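Local atomic coordinates of TerD domain-containing protein (Streptomyces avermitilis, PDB entry 2QNG), a protein that is of unknown function but binds calcium ions and belongs to the CAPAB/TerDEXZ family, which includes the tellurite-resistance protein TerD. Residues A[100-105]-A[114-119]. Residues are numbered along the deposited sequence; the frame is centred on the assembly and turned at random.
Sequences MTLELN and VVVGVV
Leu102 faces Val114 and Val116, and Leu104 faces Val114, across a gap that no hydrogen bond spans: the closest pair of CA atoms, those of Leu104 and Val114, is 8.6 Å apart. Residues 100-102 are strand; Glu103 then centres an inverse gamma turn, with a weak hydrogen bond from Leu104 N to Leu102 O, and 104-105 start a 3-10 segment, whereas 114-119 stays extended throughout. The contact illustrates how a beta-sandwich closes: here only methyl groups meet between the two segments, one from each of two antiparallel five-stranded sheets. Strand 98-102 lies in one sheet beside strands 33-40 and 82-86, and strand 111-120 is the middle strand of the other. Leu102 makes two of the three contacts through one branch: CD2 sits 3.7 Å from CG1 of Val116 and 3.8 Å from CG1 of Val114, bridging two valines on the same face of their strand. Val114, with CG1 anti to its own nitrogen (chi1 178°), divides its methyls between two leucines, since CG2 meets Leu104 CD2 at 3.9 Å. All four side chains are buried; Ile82 also packs on Leu102, Phe165 on Leu104 and Val162 on Val116. About 11 Å from the Val116 side chain lie those of Asp52 and Glu98, ligands of one calcium ion.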
loop_
_atom_site.group_PDB
_atom_site.type_symbol
_atom_site.label_atom_id
_atom_site.label_comp_id
_atom_site.label_asym_id
_atom_site.label_seq_id
_atom_site.Cartn_x
_atom_site.Cartn_y
_atom_site.Cartn_z
HETATM N N MSE A 100 3.703 -6.817 -2.461
HETATM C CA MSE A 100 2.501 -6.908 -3.302
HETATM C C MSE A 100 2.832 -6.580 -4.738
HETATM O O MSE A 100 3.649 -5.717 -5.013
HETATM C CB MSE A 100 1.416 -5.957 -2.806
HETATM C CG MSE A 100 0.163 -5.964 -3.673
HETATM SE SE MSE A 100 -1.224 -4.762 -3.001
HETATM C CE MSE A 100 -1.792 -5.730 -1.372
ATOM N N THR A 101 2.190 -7.306 -5.644
ATOM C CA THR A 101 2.352 -7.089 -7.076
ATOM C C THR A 101 1.065 -6.523 -7.682
ATOM O O THR A 101 -0.029 -7.002 -7.367
ATOM C CB THR A 101 2.679 -8.417 -7.742
ATOM O OG1 THR A 101 3.911 -8.914 -7.195
ATOM C CG2 THR A 101 2.850 -8.279 -9.259
ATOM N N LEU A 102 1.215 -5.488 -8.526
ATOM C CA LEU A 102 0.078 -4.898 -9.217
ATOM C C LEU A 102 0.324 -4.964 -10.711
ATOM O O LEU A 102 1.172 -4.257 -11.229
ATOM C CB LEU A 102 -0.121 -3.446 -8.766
ATOM C CG LEU A 102 -0.270 -3.322 -7.227
ATOM C CD1 LEU A 102 1.042 -2.954 -6.535
ATOM C CD2 LEU A 102 -1.316 -2.291 -6.913
ATOM N N GLU A 103 -0.387 -5.863 -11.383
ATOM C CA GLU A 103 -0.270 -6.027 -12.834
ATOM C C GLU A 103 -1.181 -5.012 -13.497
ATOM O O GLU A 103 -2.248 -5.353 -14.061
ATOM C CB GLU A 103 -0.546 -7.488 -13.256
ATOM C CG GLU A 103 0.609 -8.372 -12.739
ATOM C CD GLU A 103 0.514 -9.881 -12.969
ATOM O OE1 GLU A 103 -0.471 -10.339 -13.473
ATOM O OE2 GLU A 103 1.465 -10.589 -12.589
ATOM N N LEU A 104 -0.753 -3.754 -13.452
ATOM C CA LEU A 104 -1.614 -2.657 -13.880
ATOM C C LEU A 104 -2.031 -2.777 -15.341
ATOM O O LEU A 104 -3.170 -2.453 -15.716
ATOM C CB LEU A 104 -0.900 -1.320 -13.678
ATOM C CG LEU A 104 -0.606 -0.887 -12.226
ATOM C CD1 LEU A 104 0.112 0.426 -12.188
ATOM C CD2 LEU A 104 -1.872 -0.816 -11.385
ATOM N N ASN A 105 -1.111 -3.250 -16.187
ATOM C CA ASN A 105 -1.437 -3.435 -17.614
ATOM C C ASN A 105 -2.677 -4.304 -17.820
ATOM O O ASN A 105 -3.426 -4.105 -18.788
ATOM C CB ASN A 105 -0.224 -4.063 -18.324
ATOM C CG ASN A 105 -0.457 -4.289 -19.794
ATOM O OD1 ASN A 105 -0.727 -3.359 -20.520
ATOM N ND2 ASN A 105 -0.323 -5.535 -20.233
ATOM N N VAL A 114 -5.521 3.480 -9.127
ATOM C CA VAL A 114 -5.170 2.525 -8.073
ATOM C C VAL A 114 -4.383 3.287 -7.023
ATOM O O VAL A 114 -3.464 4.044 -7.362
ATOM C CB VAL A 114 -4.287 1.374 -8.629
ATOM C CG1 VAL A 114 -3.880 0.390 -7.495
ATOM C CG2 VAL A 114 -5.035 0.633 -9.703
ATOM N N VAL A 115 -4.739 3.074 -5.753
ATOM C CA VAL A 115 -4.015 3.665 -4.640
ATOM C C VAL A 115 -3.420 2.541 -3.811
ATOM O O VAL A 115 -4.079 1.540 -3.556
ATOM C CB VAL A 115 -4.935 4.553 -3.751
ATOM C CG1 VAL A 115 -4.140 5.163 -2.592
ATOM C CG2 VAL A 115 -5.519 5.687 -4.612
ATOM N N VAL A 116 -2.163 2.693 -3.423
ATOM C CA VAL A 116 -1.529 1.739 -2.529
ATOM C C VAL A 116 -1.227 2.386 -1.184
ATOM O O VAL A 116 -1.004 3.592 -1.110
ATOM C CB VAL A 116 -0.231 1.140 -3.140
ATOM C CG1 VAL A 116 -0.576 0.209 -4.259
ATOM C CG2 VAL A 116 0.704 2.223 -3.654
ATOM N N GLY A 117 -1.254 1.585 -0.129
ATOM C CA GLY A 117 -1.025 2.112 1.216
ATOM C C GLY A 117 -0.482 1.070 2.146
ATOM O O GLY A 117 -0.400 -0.121 1.797
ATOM N N VAL A 118 -0.122 1.538 3.345
ATOM C CA VAL A 118 0.429 0.690 4.375
ATOM C C VAL A 118 -0.295 1.062 5.660
ATOM O O VAL A 118 -0.327 2.244 6.033
ATOM C CB VAL A 118 1.951 0.902 4.538
ATOM C CG1 VAL A 118 2.516 0.085 5.698
ATOM C CG2 VAL A 118 2.682 0.573 3.231
ATOM N N VAL A 119 -0.881 0.057 6.321
ATOM C CA VAL A 119 -1.501 0.271 7.623
ATOM C C VAL A 119 -0.690 -0.391 8.716
ATOM O O VAL A 119 -0.105 -1.456 8.487
ATOM C CB VAL A 119 -2.949 -0.276 7.658
ATOM C CG1 VAL A 119 -3.789 0.394 6.608
ATOM C CG2 VAL A 119 -3.002 -1.810 7.471
#